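Local coordinates for protein aldo-keto reductase 2E (Bombyx mori, PDB 3WCZ) that catalyses the NADP-dependent reduction of carbonyl compounds, with high activity on 3-dehydroecdysone, and may help regulate molting, at residues T166-V169 with S170-I174; L246-L249 with I250-L254. All blocks are in the same frame, centred on the assembly; numbering follows the deposited sequence.

Contact 1: residues T166-V169 with S170-I174; sequences TRLV and SNSYI
S172 and N171 both turn back onto the carbonyl oxygen of L168. The hydroxyl OG of S172 donates to L168 O at 2.8 Å. The backbone N of N171 donates to the same oxygen at 3.3 Å. The two donors come from opposite faces of the carbonyl plane, and neither sits on a lone pair. S172 OG lies between its own backbone N and carbonyl carbon (chi1 65°), which points it back at the helix. On the tight side the buried side chain of L168 and that of S172 both rest on W140 of helix 136-148. With an alanine here the OG bond is gone, and the face of L168 O that OG approached would probably lose its donor, with the side-chain tie to the helix end. The segment is the C-terminal end of helix 162-170, one of the outer helices of the aldo-keto reductase TIM barrel, and N171 is where the chain leaves helical geometry. A regular helix bond, S170 N to T166 O at 2.9 Å, comes just before. The side chain of N171 then adds a bond of its own: ND2 donates to R167 O at 2.9 Å, in the carbonyl plane and on a lone pair. N171 is nonetheless exposed, as is S170. ND2 also lies 3.7 Å from CG of R167, whose extended chain carries its guanidinium on to a salt bridge with D135. Away from W140 the contact is looser and wet. There a water links V169 O and S172 O, donating to them at 2.7 Å and 3.1 Å respectively.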
loop_
_atom_site.group_PDB
_atom_site.type_symbol
_atom_site.label_atom_id
_atom_site.label_comp_id
_atom_site.label_asym_id
_atom_site.label_seq_id
_atom_site.Cartn_x
_atom_site.Cartn_y
_atom_site.Cartn_z
ATOM N N THR A 166 4.293 -18.165 4.577
ATOM C CA THR A 166 5.169 -19.235 5.072
ATOM C C THR A 166 5.769 -20.032 3.900
ATOM O O THR A 166 6.982 -20.327 3.895
ATOM C CB THR A 166 4.376 -20.152 6.020
ATOM O OG1 THR A 166 4.019 -19.397 7.175
ATOM C CG2 THR A 166 5.162 -21.389 6.435
ATOM N N ARG A 167 4.950 -20.387 2.911
ATOM C CA ARG A 167 5.436 -21.183 1.798
ATOM C C ARG A 167 6.448 -20.402 1.000
ATOM O O ARG A 167 7.469 -20.939 0.549
ATOM C CB ARG A 167 4.269 -21.607 0.916
ATOM C CG ARG A 167 4.659 -22.478 -0.264
ATOM C CD ARG A 167 3.451 -23.221 -0.834
ATOM N NE ARG A 167 3.815 -24.029 -1.997
ATOM C CZ ARG A 167 3.889 -23.565 -3.234
ATOM N NH1 ARG A 167 3.624 -22.298 -3.531
ATOM N NH2 ARG A 167 4.256 -24.381 -4.223
ATOM N N LEU A 168 6.174 -19.126 0.780
ATOM C CA LEU A 168 7.081 -18.283 0.039
ATOM C C LEU A 168 8.411 -18.174 0.758
ATOM O O LEU A 168 9.459 -18.368 0.120
ATOM C CB LEU A 168 6.428 -16.906 -0.215
ATOM C CG LEU A 168 7.270 -15.913 -1.005
ATOM C CD1 LEU A 168 7.620 -16.507 -2.361
ATOM C CD2 LEU A 168 6.538 -14.587 -1.184
ATOM N N VAL A 169 8.400 -17.954 2.077
ATOM C CA VAL A 169 9.611 -17.855 2.873
ATOM C C VAL A 169 10.420 -19.164 2.846
ATOM O O VAL A 169 11.645 -19.136 2.721
ATOM C CB VAL A 169 9.300 -17.442 4.331
ATOM C CG1 VAL A 169 10.534 -17.577 5.187
ATOM C CG2 VAL A 169 8.759 -16.011 4.360
ATOM N N SER A 170 9.740 -20.290 2.959
ATOM C CA SER A 170 10.423 -21.578 3.009
ATOM C C SER A 170 11.003 -22.017 1.670
ATOM O O SER A 170 11.873 -22.896 1.648
ATOM C CB SER A 170 9.469 -22.654 3.501
ATOM O OG SER A 170 9.156 -22.424 4.862
ATOM N N ASN A 171 10.557 -21.423 0.576
ATOM C CA ASN A 171 10.888 -21.920 -0.740
ATOM C C ASN A 171 11.517 -20.909 -1.639
ATOM O O ASN A 171 11.590 -21.142 -2.844
ATOM C CB ASN A 171 9.665 -22.532 -1.414
ATOM C CG ASN A 171 9.209 -23.788 -0.726
ATOM O OD1 ASN A 171 9.795 -24.868 -0.947
ATOM N ND2 ASN A 171 8.171 -23.697 0.085
ATOM N N SER A 172 12.076 -19.851 -1.070
ATOM C CA SER A 172 12.793 -18.834 -1.844
ATOM C C SER A 172 14.065 -18.436 -1.110
ATOM O O SER A 172 14.168 -18.663 0.093
ATOM C CB SER A 172 11.930 -17.603 -2.135
ATOM O OG SER A 172 11.583 -16.918 -0.963
ATOM N N TYR A 173 14.991 -17.800 -1.808
ATOM C CA TYR A 173 16.254 -17.430 -1.167
ATOM C C TYR A 173 16.200 -16.049 -0.583
ATOM O O TYR A 173 16.964 -15.728 0.322
ATOM C CB TYR A 173 17.445 -17.499 -2.113
ATOM C CG TYR A 173 17.635 -16.280 -2.984
ATOM C CD1 TYR A 173 18.143 -15.083 -2.475
ATOM C CD2 TYR A 173 17.295 -16.331 -4.326
ATOM C CE1 TYR A 173 18.310 -13.971 -3.292
ATOM C CE2 TYR A 173 17.459 -15.235 -5.146
ATOM C CZ TYR A 173 17.969 -14.061 -4.629
ATOM O OH TYR A 173 18.115 -12.993 -5.484
ATOM N N ILE A 174 15.282 -15.234 -1.061
ATOM C CA ILE A 174 15.050 -13.973 -0.389
ATOM C C ILE A 174 13.586 -13.775 -0.060
ATOM O O ILE A 174 12.750 -13.868 -0.954
ATOM C CB ILE A 174 15.542 -12.882 -1.241
ATOM C CG1 ILE A 174 15.233 -11.536 -0.593
ATOM C CG2 ILE A 174 14.932 -12.906 -2.540
ATOM C CD1 ILE A 174 16.050 -10.419 -1.181
HETATM O O HOH W 1 12.687 -16.738 1.952
HETATM O O HOH W 2 14.188 -20.775 2.003
#

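Contact 2: residues L246-L249 with I250-L254; sequences LRYL and IDRGL
CD2 of L249 meets CD1 of L254 at 3.8 Å, and L249 also packs on P208 and P256. R247 reaches forward one turn and grips the carboxylate of D251 side-on. Its CG lies anti to the backbone N (chi1 -179°), and a bend at chi2 brings the guanidinium to D251. NE of R247 donates to OD2 of D251 at 2.9 Å, nearly straight (173°), and NH2 of R247 to OD1 of D251 at 2.8 Å. Both acceptors lie close to the guanidinium plane but are met from above the carboxylate plane. I250 lays CG2 over the centre of one guanidinium face, 3.6 Å from CZ of R247. L272 O bonds NH1 of R247 and L277 N bonds OD2 of D251, holding the pair from outside. On another side of the helix, NH1 of R252 gives a bent bond to OH of Y248 at 3.0 Å, with the hydroxyl off the guanidinium plane; OH also bonds N286, and NH1 bonds T188 O. After the helix, G253 is the first residue to leave helical phi/psi, its positive phi suiting glycine. L254 N donates to L249 O at 3.0 Å and G253 N to I250 O at 2.8 Å, the paired bonds of a Schellman motif, with L249 and L254 in apolar contact.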
loop_
_atom_site.group_PDB
_atom_site.type_symbol
_atom_site.label_atom_id
_atom_site.label_comp_id
_atom_site.label_asym_id
_atom_site.label_seq_id
_atom_site.Cartn_x
_atom_site.Cartn_y
_atom_site.Cartn_z
ATOM N N LEU A 246 -4.932 6.733 11.041
ATOM C CA LEU A 246 -3.611 6.472 10.481
ATOM C C LEU A 246 -2.582 6.228 11.601
ATOM O O LEU A 246 -1.716 5.336 11.477
ATOM C CB LEU A 246 -3.194 7.624 9.583
ATOM C CG LEU A 246 -4.086 7.842 8.375
ATOM C CD1 LEU A 246 -3.682 9.087 7.632
ATOM C CD2 LEU A 246 -4.052 6.651 7.419
ATOM N N ARG A 247 -2.654 6.978 12.698
ATOM C CA ARG A 247 -1.714 6.786 13.797
ATOM C C ARG A 247 -1.918 5.405 14.424
ATOM O O ARG A 247 -0.944 4.757 14.837
ATOM C CB ARG A 247 -1.871 7.886 14.848
ATOM C CG ARG A 247 -0.880 7.751 16.035
ATOM C CD ARG A 247 0.568 8.022 15.667
ATOM N NE ARG A 247 1.448 7.175 16.463
ATOM C CZ ARG A 247 2.779 7.235 16.436
ATOM N NH1 ARG A 247 3.404 8.147 15.724
ATOM N NH2 ARG A 247 3.492 6.383 17.169
ATOM N N TYR A 248 -3.155 4.937 14.496
ATOM C CA TYR A 248 -3.445 3.578 14.981
ATOM C C TYR A 248 -2.597 2.566 14.205
ATOM O O TYR A 248 -1.970 1.662 14.782
ATOM C CB TYR A 248 -4.953 3.309 14.835
ATOM C CG TYR A 248 -5.364 1.855 14.746
ATOM C CD1 TYR A 248 -5.366 1.030 15.855
ATOM C CD2 TYR A 248 -5.753 1.312 13.528
ATOM C CE1 TYR A 248 -5.710 -0.306 15.756
ATOM C CE2 TYR A 248 -6.109 -0.007 13.429
ATOM C CZ TYR A 248 -6.074 -0.811 14.529
ATOM O OH TYR A 248 -6.439 -2.136 14.431
ATOM N N LEU A 249 -2.563 2.712 12.879
ATOM C CA LEU A 249 -1.791 1.789 12.076
ATOM C C LEU A 249 -0.285 1.922 12.341
ATOM O O LEU A 249 0.428 0.901 12.478
ATOM C CB LEU A 249 -2.126 1.991 10.591
ATOM C CG LEU A 249 -3.601 1.718 10.254
ATOM C CD1 LEU A 249 -3.949 2.229 8.881
ATOM C CD2 LEU A 249 -3.938 0.254 10.405
ATOM N N ILE A 250 0.197 3.157 12.429
ATOM C CA ILE A 250 1.592 3.419 12.783
ATOM C C ILE A 250 1.944 2.727 14.116
ATOM O O ILE A 250 3.023 2.138 14.267
ATOM C CB ILE A 250 1.876 4.945 12.864
ATOM C CG1 ILE A 250 1.715 5.655 11.510
ATOM C CG2 ILE A 250 3.256 5.206 13.463
ATOM C CD1 ILE A 250 2.805 5.334 10.543
ATOM N N ASP A 251 1.091 2.860 15.133
ATOM C CA ASP A 251 1.366 2.257 16.430
ATOM C C ASP A 251 1.317 0.741 16.447
ATOM O O ASP A 251 1.857 0.101 17.363
ATOM C CB ASP A 251 0.415 2.839 17.491
ATOM C CG ASP A 251 0.889 4.176 18.026
ATOM O OD1 ASP A 251 2.078 4.280 18.356
ATOM O OD2 ASP A 251 0.080 5.136 18.040
ATOM N N ARG A 252 0.723 0.155 15.410
ATOM C CA ARG A 252 0.801 -1.281 15.184
ATOM C C ARG A 252 2.030 -1.663 14.352
ATOM O O ARG A 252 2.181 -2.832 13.992
ATOM C CB ARG A 252 -0.485 -1.808 14.565
ATOM C CG ARG A 252 -1.637 -1.828 15.568
ATOM C CD ARG A 252 -2.873 -2.444 14.971
ATOM N NE ARG A 252 -2.611 -3.803 14.526
ATOM C CZ ARG A 252 -3.336 -4.450 13.638
ATOM N NH1 ARG A 252 -4.400 -3.896 13.114
ATOM N NH2 ARG A 252 -2.972 -5.654 13.241
ATOM N N GLY A 253 2.892 -0.696 14.045
ATOM C CA GLY A 253 4.123 -0.932 13.305
ATOM C C GLY A 253 3.938 -1.034 11.809
ATOM O O GLY A 253 4.788 -1.618 11.131
ATOM N N LEU A 254 2.850 -0.495 11.286
ATOM C CA LEU A 254 2.464 -0.623 9.881
ATOM C C LEU A 254 2.775 0.658 9.121
ATOM O O LEU A 254 2.984 1.728 9.716
ATOM C CB LEU A 254 0.968 -0.930 9.788
ATOM C CG LEU A 254 0.468 -2.005 10.751
ATOM C CD1 LEU A 254 -1.028 -2.216 10.598
ATOM C CD2 LEU A 254 1.218 -3.299 10.559
#

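How the contacts relate
Contact 1 comes first along the chain, and contact 2 opens only after it has closed. Their centres are about 27 Å apart and their nearest atoms about 16 Å, so they do not touch. Each marks the C-terminal end of a helix in the same TIM barrel. Helix 162-170 leads through a loop to strand 178-182, and helix 241-251 leads to strand 255-256, the last of the parallel sheet. Contact 1 is at the surface; its centre is about 22 Å from that of the chain. Contact 2 is deeper, its centre about 13 Å from that of the chain. Its L246 side chain lies about 6 Å from the bound NADP, so this helix passes close to the cofactor site.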